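PDB 5OQD: polycomb protein Pcl from Drosophila melanogaster, which acts as a Polycomb group repressor, working within the Esc/E(z) histone H3 methyltransferase complex to establish silencing of homeotic genes early in embryogenesis. Local coordinates for residues Q44-R49 with E190-E195; P182-E187 with E195-R200; V93-I98 with L129-K134; E25-I28 with K34-K37. All blocks are in the same frame, centred on the assembly; numbering follows the deposited sequence.

Contact 1 (Q44-R49 with E190-E195); sequences QCCKCR and EELSDE. With ZN (zinc ion), chain L.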
loop_
_atom_site.group_PDB
_atom_site.type_symbol
_atom_site.label_atom_id
_atom_site.label_comp_id
_atom_site.label_asym_id
_atom_site.label_seq_id
_atom_site.Cartn_x
_atom_site.Cartn_y
_atom_site.Cartn_z
ATOM N N GLN B 44 -6.779 -1.053 10.131
ATOM C CA GLN B 44 -6.915 -1.948 11.272
ATOM C C GLN B 44 -6.066 -1.456 12.440
ATOM O O GLN B 44 -4.871 -1.199 12.278
ATOM C CB GLN B 44 -6.508 -3.369 10.885
ATOM C CG GLN B 44 -6.724 -4.410 11.972
ATOM C CD GLN B 44 -6.226 -5.780 11.559
ATOM O OE1 GLN B 44 -5.294 -5.899 10.762
ATOM N NE2 GLN B 44 -6.843 -6.823 12.098
ATOM N N CYS B 45 -6.684 -1.313 13.608
ATOM C CA CYS B 45 -5.962 -0.902 14.806
ATOM C C CYS B 45 -4.875 -1.918 15.144
ATOM O O CYS B 45 -5.084 -3.126 15.019
ATOM C CB CYS B 45 -6.921 -0.737 15.986
ATOM S SG CYS B 45 -6.143 -0.196 17.535
ATOM N N CYS B 46 -3.685 -1.449 15.475
ATOM C CA CYS B 46 -2.649 -2.365 15.911
ATOM C C CYS B 46 -2.920 -3.054 17.248
ATOM O O CYS B 46 -2.615 -4.218 17.403
ATOM C CB CYS B 46 -1.264 -1.713 15.880
ATOM S SG CYS B 46 -1.079 -0.167 16.777
ATOM N N LYS B 47 -3.409 -2.320 18.236
ATOM C CA LYS B 47 -3.754 -2.920 19.528
ATOM C C LYS B 47 -4.999 -3.821 19.687
ATOM O O LYS B 47 -4.906 -4.901 20.246
ATOM C CB LYS B 47 -3.680 -1.868 20.629
ATOM C CG LYS B 47 -2.250 -1.558 21.027
ATOM C CD LYS B 47 -2.162 -0.402 21.998
ATOM C CE LYS B 47 -0.786 -0.337 22.625
ATOM N NZ LYS B 47 -0.704 0.739 23.642
ATOM N N CYS B 48 -6.139 -3.387 19.160
ATOM C CA CYS B 48 -7.415 -4.084 19.313
ATOM C C CYS B 48 -7.734 -4.947 18.095
ATOM O O CYS B 48 -8.595 -5.827 18.157
ATOM C CB CYS B 48 -8.548 -3.083 19.558
ATOM S SG CYS B 48 -9.013 -2.087 18.122
ATOM N N ARG B 49 -7.040 -4.673 16.993
ATOM C CA ARG B 49 -7.161 -5.434 15.748
ATOM C C ARG B 49 -8.549 -5.347 15.117
ATOM O O ARG B 49 -8.924 -6.194 14.307
ATOM C CB ARG B 49 -6.789 -6.901 15.980
ATOM C CG ARG B 49 -5.452 -7.093 16.681
ATOM C CD ARG B 49 -5.118 -8.562 16.848
ATOM N NE ARG B 49 -3.923 -8.756 17.663
ATOM C CZ ARG B 49 -3.461 -9.944 18.035
ATOM N NH1 ARG B 49 -4.097 -11.048 17.668
ATOM N NH2 ARG B 49 -2.365 -10.027 18.777
ATOM N N GLU B 190 2.056 -1.949 25.541
ATOM C CA GLU B 190 3.262 -1.430 24.902
ATOM C C GLU B 190 3.156 0.043 24.516
ATOM O O GLU B 190 2.079 0.534 24.177
ATOM C CB GLU B 190 3.592 -2.257 23.660
ATOM C CG GLU B 190 4.051 -3.671 23.961
ATOM C CD GLU B 190 4.219 -4.505 22.707
ATOM O OE1 GLU B 190 3.617 -4.150 21.671
ATOM O OE2 GLU B 190 4.953 -5.514 22.753
ATOM N N GLU B 191 4.286 0.739 24.570
ATOM C CA GLU B 191 4.361 2.123 24.117
ATOM C C GLU B 191 4.229 2.177 22.599
ATOM O O GLU B 191 4.497 1.191 21.911
ATOM C CB GLU B 191 5.672 2.773 24.563
ATOM N N LEU B 192 3.813 3.327 22.080
ATOM C CA LEU B 192 3.594 3.478 20.646
ATOM C C LEU B 192 4.681 4.313 19.984
ATOM O O LEU B 192 4.416 5.039 19.026
ATOM C CB LEU B 192 2.225 4.107 20.385
ATOM C CG LEU B 192 1.156 3.187 19.795
ATOM C CD1 LEU B 192 -0.181 3.900 19.748
ATOM C CD2 LEU B 192 1.569 2.715 18.408
ATOM N N SER B 193 5.904 4.204 20.491
ATOM C CA SER B 193 7.014 4.981 19.956
ATOM C C SER B 193 7.371 4.541 18.541
ATOM O O SER B 193 7.238 3.367 18.190
ATOM C CB SER B 193 8.240 4.861 20.862
ATOM O OG SER B 193 8.788 3.555 20.810
ATOM N N ASP B 194 7.825 5.492 17.731
ATOM C CA ASP B 194 8.323 5.190 16.397
ATOM C C ASP B 194 9.558 4.306 16.504
ATOM O O ASP B 194 9.839 3.501 15.616
ATOM C CB ASP B 194 8.649 6.474 15.633
ATOM C CG ASP B 194 7.435 7.360 15.435
ATOM O OD1 ASP B 194 6.436 7.170 16.160
ATOM O OD2 ASP B 194 7.483 8.249 14.560
ATOM N N GLU B 195 10.287 4.467 17.604
ATOM C CA GLU B 195 11.472 3.666 17.881
ATOM C C GLU B 195 11.126 2.185 17.982
ATOM O O GLU B 195 11.834 1.334 17.445
ATOM C CB GLU B 195 12.145 4.138 19.171
HETATM ZN ZN ZN L . -8.074 -0.256 19.043
#
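Lys-47 spans the gap to the loop 190-195 and gives its ammonium group to the backbone of Glu-190. NZ lies 2.8 Å from Glu-190 O, in the carbonyl plane and nearly in line with the bond (C=O...N angle 160°). The side chain is fully extended, every torsion from chi2 to chi4 lying near 180°, and this length bridges backbones whose nearest points here, Lys-47 CA and Glu-190 CA, are 9.0 Å apart. A second acceptor, Pro-188 O, also binds NZ, so the ammonium is bonded to two backbone carbonyls of the same loop. Beside it lies an apolar meeting, where Cys-46 SG rests against the CD2 branch of Leu-192 at 4.2 Å. Cys-74 touches the side chains of Cys-46, Lys-47 and Leu-192 alike and closes this inner side. The residues 44-49 form a zinc knuckle of the second PHD finger. Cys-45 and Cys-48 bind one zinc ion together with Cys-75 and Cys-78, and Cys-48 N donates to Cys-45 SG at 3.6 Å, almost straight at 173°. Cys-46 stands between these ligands in sequence, yet its thiol is directed at Leu-192. The outer side is looser between the two segments. Glu-190 OE1 stays 6.8 Å from Lys-47 NZ, because the carboxylate is engaged on its own side: OE1 accepts from Glu-187 N, and OE2 faces Arg-200 in a salt bridge modelled too close to be certain. Arg-49, exposed, makes a cation-pi contact with Phe-185.

Contact 2 (P182-E187 with E195-R200); sequences PKVFLE and ELLEKR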
loop_
_atom_site.group_PDB
_atom_site.type_symbol
_atom_site.label_atom_id
_atom_site.label_comp_id
_atom_site.label_asym_id
_atom_site.label_seq_id
_atom_site.Cartn_x
_atom_site.Cartn_y
_atom_site.Cartn_z
ATOM N N PRO B 182 2.977 -5.371 5.675
ATOM C CA PRO B 182 3.326 -6.046 6.929
ATOM C C PRO B 182 2.326 -5.757 8.043
ATOM O O PRO B 182 1.950 -4.606 8.261
ATOM C CB PRO B 182 4.706 -5.469 7.268
ATOM C CG PRO B 182 4.756 -4.162 6.556
ATOM C CD PRO B 182 3.994 -4.379 5.284
ATOM N N LYS B 183 1.900 -6.806 8.738
ATOM C CA LYS B 183 0.961 -6.666 9.841
ATOM C C LYS B 183 1.660 -6.173 11.098
ATOM O O LYS B 183 2.710 -6.689 11.480
ATOM C CB LYS B 183 0.260 -7.995 10.124
ATOM C CG LYS B 183 -0.902 -8.294 9.201
ATOM C CD LYS B 183 -2.140 -7.500 9.581
ATOM C CE LYS B 183 -3.374 -8.069 8.900
ATOM N NZ LYS B 183 -4.526 -7.129 8.923
ATOM N N VAL B 184 1.067 -5.173 11.738
ATOM C CA VAL B 184 1.609 -4.632 12.974
ATOM C C VAL B 184 0.639 -4.864 14.128
ATOM O O VAL B 184 -0.392 -4.199 14.227
ATOM C CB VAL B 184 1.908 -3.127 12.847
ATOM C CG1 VAL B 184 2.666 -2.633 14.064
ATOM C CG2 VAL B 184 2.704 -2.857 11.581
ATOM N N PHE B 185 0.970 -5.821 14.990
ATOM C CA PHE B 185 0.166 -6.101 16.177
ATOM C C PHE B 185 0.967 -5.829 17.447
ATOM O O PHE B 185 1.975 -6.486 17.708
ATOM C CB PHE B 185 -0.332 -7.551 16.171
ATOM C CG PHE B 185 -1.429 -7.816 15.179
ATOM C CD1 PHE B 185 -2.318 -6.814 14.828
ATOM C CD2 PHE B 185 -1.574 -9.066 14.598
ATOM C CE1 PHE B 185 -3.328 -7.053 13.913
ATOM C CE2 PHE B 185 -2.584 -9.312 13.685
ATOM C CZ PHE B 185 -3.459 -8.303 13.341
ATOM N N LEU B 186 0.517 -4.852 18.228
ATOM C CA LEU B 186 1.172 -4.519 19.487
ATOM C C LEU B 186 0.438 -5.140 20.668
ATOM O O LEU B 186 -0.766 -5.385 20.600
ATOM C CB LEU B 186 1.254 -3.001 19.672
ATOM C CG LEU B 186 2.503 -2.270 19.172
ATOM C CD1 LEU B 186 2.643 -2.391 17.666
ATOM C CD2 LEU B 186 2.469 -0.808 19.591
ATOM N N GLU B 187 1.169 -5.400 21.746
ATOM C CA GLU B 187 0.544 -5.781 23.002
ATOM C C GLU B 187 -0.090 -4.531 23.602
ATOM O O GLU B 187 0.436 -3.430 23.432
ATOM C CB GLU B 187 1.560 -6.409 23.961
ATOM C CG GLU B 187 2.134 -7.736 23.478
ATOM C CD GLU B 187 1.078 -8.818 23.336
ATOM O OE1 GLU B 187 1.241 -9.696 22.461
ATOM O OE2 GLU B 187 0.089 -8.797 24.099
ATOM N N GLU B 195 10.287 4.467 17.604
ATOM C CA GLU B 195 11.472 3.666 17.881
ATOM C C GLU B 195 11.126 2.185 17.982
ATOM O O GLU B 195 11.834 1.334 17.445
ATOM C CB GLU B 195 12.145 4.138 19.171
ATOM N N LEU B 196 10.031 1.884 18.673
ATOM C CA LEU B 196 9.609 0.503 18.877
ATOM C C LEU B 196 9.126 -0.134 17.579
ATOM O O LEU B 196 9.431 -1.293 17.296
ATOM C CB LEU B 196 8.507 0.430 19.935
ATOM C CG LEU B 196 8.005 -0.974 20.274
ATOM C CD1 LEU B 196 9.159 -1.860 20.717
ATOM C CD2 LEU B 196 6.928 -0.918 21.346
ATOM N N LEU B 197 8.374 0.630 16.792
ATOM C CA LEU B 197 7.841 0.140 15.524
ATOM C C LEU B 197 8.954 -0.216 14.544
ATOM O O LEU B 197 8.819 -1.144 13.746
ATOM C CB LEU B 197 6.908 1.181 14.898
ATOM C CG LEU B 197 5.614 1.488 15.654
ATOM C CD1 LEU B 197 4.824 2.575 14.942
ATOM C CD2 LEU B 197 4.776 0.228 15.817
ATOM N N GLU B 198 10.056 0.524 14.613
ATOM C CA GLU B 198 11.178 0.314 13.708
ATOM C C GLU B 198 12.096 -0.806 14.192
ATOM O O GLU B 198 12.711 -1.503 13.385
ATOM C CB GLU B 198 11.969 1.613 13.540
ATOM C CG GLU B 198 11.181 2.727 12.868
ATOM C CD GLU B 198 11.852 4.080 12.993
ATOM O OE1 GLU B 198 13.007 4.132 13.467
ATOM O OE2 GLU B 198 11.221 5.093 12.623
ATOM N N LYS B 199 12.184 -0.977 15.507
ATOM C CA LYS B 199 13.020 -2.030 16.079
ATOM C C LYS B 199 12.345 -3.396 15.998
ATOM O O LYS B 199 13.005 -4.410 15.775
ATOM C CB LYS B 199 13.362 -1.703 17.534
ATOM N N ARG B 200 11.030 -3.417 16.181
ATOM C CA ARG B 200 10.288 -4.671 16.247
ATOM C C ARG B 200 9.828 -5.167 14.879
ATOM O O ARG B 200 9.947 -6.352 14.570
ATOM C CB ARG B 200 9.071 -4.519 17.164
ATOM C CG ARG B 200 8.194 -5.757 17.238
ATOM C CD ARG B 200 8.575 -6.642 18.412
ATOM N NE ARG B 200 8.306 -5.982 19.686
ATOM C CZ ARG B 200 7.120 -5.978 20.287
ATOM N NH1 ARG B 200 6.090 -6.598 19.729
ATOM N NH2 ARG B 200 6.966 -5.352 21.445
#
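Val-184 and Leu-197 mark the closest backbone approach between the extended segment 182-187 and the helical segment 195-200, their CA atoms lying 8.3 Å apart. Side chains fill this separation, and the contact is wholly apolar. A single methyl of the helix, Leu-197 CD2, meets both partners: Val-184 CG1 at 4.0 Å and Leu-186 CD1 at 3.9 Å. In each pair the side chains cross at about a right angle, so the touch is limited to methyl ends. For Val-184, CG1 is the branch anti to the backbone N (chi1 -171°), which carries it to the helix side of the segment. The CA-CB bond of Leu-186 runs along the gap rather than into it, and CD1 then turns toward Leu-197 CD2. Leu-196 and Arg-200 cover the margin with wider spacing. Arg-200 NH1 lies 6.4 Å from Glu-187 OE1, so these opposite charges are near without touching. Residues 194-200 form the last helix of the chain, probably outside the winged-helix domain proper, and this contact docks it on the segment that follows strand 170-173. Phe-201 just past the helix packs on both Val-184 and Leu-186, and Leu-203 adds to Val-184. Toward the PHD finger, Leu-186 bonds through its backbone to Cys-46, so 182-187 lies between the loop that follows strand 42-44 and helix 194-200.

Contact 3 (V93-I98 with L129-K134); sequences VDVLHI and LPICEK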
loop_
_atom_site.group_PDB
_atom_site.type_symbol
_atom_site.label_atom_id
_atom_site.label_comp_id
_atom_site.label_asym_id
_atom_site.label_seq_id
_atom_site.Cartn_x
_atom_site.Cartn_y
_atom_site.Cartn_z
ATOM N N VAL B 93 8.562 -1.558 -5.002
ATOM C CA VAL B 93 7.689 -2.692 -5.232
ATOM C C VAL B 93 6.274 -2.347 -4.795
ATOM O O VAL B 93 5.312 -2.736 -5.437
ATOM C CB VAL B 93 8.168 -3.943 -4.479
ATOM C CG1 VAL B 93 8.407 -3.626 -3.018
ATOM C CG2 VAL B 93 7.159 -5.064 -4.616
ATOM N N ASP B 94 6.156 -1.631 -3.686
ATOM C CA ASP B 94 4.865 -1.172 -3.196
ATOM C C ASP B 94 4.186 -0.198 -4.159
ATOM O O ASP B 94 2.988 -0.266 -4.378
ATOM C CB ASP B 94 5.017 -0.554 -1.809
ATOM C CG ASP B 94 5.744 -1.465 -0.845
ATOM O OD1 ASP B 94 5.500 -2.678 -0.878
ATOM O OD2 ASP B 94 6.560 -0.970 -0.054
ATOM N N VAL B 95 4.967 0.701 -4.735
ATOM C CA VAL B 95 4.479 1.639 -5.738
ATOM C C VAL B 95 3.993 0.903 -6.985
ATOM O O VAL B 95 2.932 1.215 -7.530
ATOM C CB VAL B 95 5.573 2.647 -6.134
ATOM C CG1 VAL B 95 5.119 3.495 -7.313
ATOM C CG2 VAL B 95 5.942 3.519 -4.947
ATOM N N LEU B 96 4.774 -0.080 -7.422
ATOM C CA LEU B 96 4.439 -0.862 -8.607
ATOM C C LEU B 96 3.186 -1.705 -8.396
ATOM O O LEU B 96 2.342 -1.807 -9.287
ATOM C CB LEU B 96 5.613 -1.761 -8.999
ATOM C CG LEU B 96 6.826 -1.058 -9.608
ATOM C CD1 LEU B 96 8.002 -2.014 -9.731
ATOM C CD2 LEU B 96 6.471 -0.463 -10.960
ATOM N N HIS B 97 3.069 -2.311 -7.218
ATOM C CA HIS B 97 1.901 -3.125 -6.901
ATOM C C HIS B 97 0.656 -2.248 -6.819
ATOM O O HIS B 97 -0.409 -2.631 -7.299
ATOM C CB HIS B 97 2.106 -3.892 -5.590
ATOM C CG HIS B 97 1.160 -5.037 -5.407
ATOM N ND1 HIS B 97 1.560 -6.262 -4.917
ATOM C CD2 HIS B 97 -0.168 -5.146 -5.649
ATOM C CE1 HIS B 97 0.520 -7.077 -4.870
ATOM N NE2 HIS B 97 -0.540 -6.423 -5.309
ATOM N N ILE B 98 0.798 -1.074 -6.211
ATOM C CA ILE B 98 -0.289 -0.100 -6.146
ATOM C C ILE B 98 -0.704 0.333 -7.549
ATOM O O ILE B 98 -1.893 0.430 -7.856
ATOM C CB ILE B 98 0.112 1.140 -5.318
ATOM C CG1 ILE B 98 0.103 0.812 -3.824
ATOM C CG2 ILE B 98 -0.826 2.307 -5.597
ATOM C CD1 ILE B 98 0.592 1.949 -2.950
ATOM N N LEU B 129 3.106 9.853 -3.322
ATOM C CA LEU B 129 3.542 8.613 -2.685
ATOM C C LEU B 129 4.460 8.864 -1.492
ATOM O O LEU B 129 5.252 9.803 -1.500
ATOM C CB LEU B 129 4.253 7.720 -3.701
ATOM C CG LEU B 129 3.404 7.213 -4.867
ATOM C CD1 LEU B 129 4.294 6.764 -6.013
ATOM C CD2 LEU B 129 2.489 6.084 -4.421
ATOM N N PRO B 130 4.344 8.020 -0.456
ATOM C CA PRO B 130 5.209 8.100 0.728
ATOM C C PRO B 130 6.558 7.411 0.528
ATOM O O PRO B 130 6.781 6.324 1.062
ATOM C CB PRO B 130 4.390 7.383 1.800
ATOM C CG PRO B 130 3.589 6.385 1.039
ATOM C CD PRO B 130 3.268 7.028 -0.286
ATOM N N ILE B 131 7.446 8.041 -0.233
ATOM C CA ILE B 131 8.781 7.497 -0.455
ATOM C C ILE B 131 9.852 8.502 -0.042
ATOM O O ILE B 131 9.549 9.664 0.230
ATOM C CB ILE B 131 8.997 7.101 -1.928
ATOM C CG1 ILE B 131 8.826 8.319 -2.838
ATOM C CG2 ILE B 131 8.037 5.991 -2.330
ATOM C CD1 ILE B 131 8.873 7.991 -4.316
ATOM N N CYS B 132 11.100 8.052 0.004
ATOM C CA CYS B 132 12.210 8.911 0.401
ATOM C C CYS B 132 12.471 9.997 -0.638
ATOM O O CYS B 132 11.985 9.923 -1.767
ATOM C CB CYS B 132 13.477 8.083 0.629
ATOM S SG CYS B 132 14.082 7.212 -0.834
ATOM N N GLU B 133 13.205 11.034 -0.259
ATOM C CA GLU B 133 13.504 12.117 -1.188
ATOM C C GLU B 133 14.341 11.608 -2.361
ATOM O O GLU B 133 14.193 12.042 -3.492
ATOM C CB GLU B 133 14.166 13.298 -0.483
ATOM C CG GLU B 133 13.611 14.652 -0.903
ATOM C CD GLU B 133 12.138 14.826 -0.556
ATOM O OE1 GLU B 133 11.285 14.730 -1.464
ATOM O OE2 GLU B 133 11.827 15.073 0.627
ATOM N N LYS B 134 15.240 10.689 -2.074
ATOM C CA LYS B 134 16.095 10.145 -3.120
ATOM C C LYS B 134 15.260 9.519 -4.232
ATOM O O LYS B 134 15.538 9.713 -5.413
ATOM C CB LYS B 134 17.064 9.114 -2.542
#
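Val-95, on helix 92-104, is met by Leu-129 and Ile-131 of the segment that follows helix 114-125. The apolar contacts carry the whole interface. Leu-129 CD1 sets against both methyls of the valine, 3.6 Å from CG1 and 3.8 Å from CG2, its side chain running at an oblique angle to that of Val-95. Ile-131 comes from beside it and uses its short branch: CG2 is 4.2 Å from Val-95 CG2, the two side chains crossing at about a right angle. In Ile-131 the CG1 arm sits between the backbone N and the carbonyl carbon (chi1 60°), which leaves CG2 to face the helix. One turn further on, Ile-98 contributes more distant cover. All three contacting residues are buried. Val-95 also touches Ile-90 and Ile-122. No hydrogen bond crosses the contact. Between Leu-129 and Ile-131, Pro-130 is the centre of an inverse gamma turn whose own bond is weak, and its backbone is bonded to Ile-90. Past the contact, the side chain of Cys-132 caps the start of helix 133-136. Helices 92-104, 114-125 and 140-153, with the three-stranded antiparallel sheet, make up the winged-helix domain; Val-95 belongs to its hydrophobic core, and residues 129-131 close that core on the way from the second of these helices to the third.

Contact 4 (E25-I28 with K34-K37); sequences EEQI and KPGK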
loop_
_atom_site.group_PDB
_atom_site.type_symbol
_atom_site.label_atom_id
_atom_site.label_comp_id
_atom_site.label_asym_id
_atom_site.label_seq_id
_atom_site.Cartn_x
_atom_site.Cartn_y
_atom_site.Cartn_z
ATOM N N GLU B 25 -20.891 -14.657 2.477
ATOM C CA GLU B 25 -19.661 -14.098 2.957
ATOM C C GLU B 25 -19.977 -13.243 4.140
ATOM O O GLU B 25 -20.813 -12.367 4.079
ATOM C CB GLU B 25 -19.010 -13.277 1.853
ATOM C CG GLU B 25 -18.674 -14.113 0.624
ATOM C CD GLU B 25 -17.993 -13.337 -0.486
ATOM O OE1 GLU B 25 -17.381 -12.292 -0.199
ATOM O OE2 GLU B 25 -18.069 -13.782 -1.645
ATOM N N GLU B 26 -19.283 -13.493 5.225
ATOM C CA GLU B 26 -19.477 -12.718 6.403
ATOM C C GLU B 26 -18.645 -11.501 6.251
ATOM O O GLU B 26 -17.464 -11.596 6.082
ATOM C CB GLU B 26 -18.988 -13.482 7.590
ATOM C CG GLU B 26 -19.595 -12.993 8.868
ATOM C CD GLU B 26 -20.096 -14.109 9.742
ATOM O OE1 GLU B 26 -19.878 -15.278 9.398
ATOM O OE2 GLU B 26 -20.700 -13.819 10.787
ATOM N N GLN B 27 -19.267 -10.343 6.308
ATOM C CA GLN B 27 -18.547 -9.077 6.229
ATOM C C GLN B 27 -18.241 -8.519 7.612
ATOM O O GLN B 27 -19.130 -8.410 8.454
ATOM C CB GLN B 27 -19.355 -8.058 5.422
ATOM C CG GLN B 27 -19.567 -8.438 3.967
ATOM C CD GLN B 27 -20.524 -7.504 3.252
ATOM O OE1 GLN B 27 -21.557 -7.115 3.799
ATOM N NE2 GLN B 27 -20.184 -7.137 2.022
ATOM N N ILE B 28 -16.979 -8.169 7.843
ATOM C CA ILE B 28 -16.588 -7.523 9.089
ATOM C C ILE B 28 -17.218 -6.138 9.170
ATOM O O ILE B 28 -17.553 -5.541 8.147
ATOM C CB ILE B 28 -15.055 -7.412 9.221
ATOM C CG1 ILE B 28 -14.414 -7.143 7.857
ATOM C CG2 ILE B 28 -14.478 -8.689 9.811
ATOM C CD1 ILE B 28 -14.405 -5.685 7.435
ATOM N N LYS B 34 -21.682 -0.275 10.182
ATOM C CA LYS B 34 -21.748 -0.499 8.743
ATOM C C LYS B 34 -20.537 -1.285 8.249
ATOM O O LYS B 34 -19.441 -1.150 8.794
ATOM C CB LYS B 34 -21.846 0.835 7.999
ATOM N N PRO B 35 -20.733 -2.118 7.215
ATOM C CA PRO B 35 -19.631 -2.889 6.626
ATOM C C PRO B 35 -18.706 -2.021 5.776
ATOM O O PRO B 35 -18.925 -0.815 5.664
ATOM C CB PRO B 35 -20.355 -3.924 5.763
ATOM C CG PRO B 35 -21.631 -3.259 5.387
ATOM C CD PRO B 35 -22.026 -2.434 6.581
ATOM N N GLY B 36 -17.685 -2.634 5.186
ATOM C CA GLY B 36 -16.748 -1.908 4.348
ATOM C C GLY B 36 -15.765 -2.814 3.633
ATOM O O GLY B 36 -15.797 -4.035 3.797
ATOM N N LYS B 37 -14.888 -2.211 2.837
ATOM C CA LYS B 37 -13.876 -2.955 2.095
ATOM C C LYS B 37 -12.473 -2.598 2.577
ATOM O O LYS B 37 -12.185 -1.437 2.865
ATOM C CB LYS B 37 -14.005 -2.684 0.595
#
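Ile-28 and Pro-35 come together through backbone and ring, with Ile-28 O 3.7 Å from Pro-35 CA and their CA atoms 6.1 Å apart. Gln-27 adds the second touch: its amide oxygen OE1 approaches the pyrrolidine ring at CB, 3.9 Å away, and lies slightly farther from CG. The glutamine chain is extended beyond CG (chi2 172°), which carries the amide out to the proline. Gly-36 extends the surface along the backbone, although its N is 4.2 Å from Ile-28 O, too distant for a hydrogen bond. In the next shell, Tyr-29 packs on Pro-35 and Phe-38 on the side chain of Ile-28. Pro-35 O accepts a hydrogen bond from His-53 NE2. His-53 binds a zinc ion of the PHD finger with Cys-30, Cys-32 and Cys-56, so Pro-35 is a second-shell residue whose carbonyl is consistent with fixing the rotation of the imidazole, and it would be expected to make that ring somewhat more electron-rich. Across the contact itself, carbonyl oxygens meet carbon atoms and no hydrogen bond forms, which implies a surface association held by van der Waals and weakly electrostatic forces.

Contacts 1 and 2 adjoin, their centres 7 Å apart; they share Glu-195, and both use helix 194-200. Together they fasten the chain's C-terminal part to the PHD finger near the zinc ion of Cys-45 and Cys-48, with the side chain of Leu-186 about 10 Å from a zinc ion. Contact 4 lies by the finger's other metal site, that of Cys-30, Cys-32, His-53 and Cys-56, to which the bond between Pro-35 and His-53 ties it; its centre is 23 Å from that of contact 1, and Gly-36 is about 8 Å from a bound zinc ion. Contact 3 belongs to the winged-helix domain, 20 Å from contact 2 between centres, with nearest atoms about 7 Å apart.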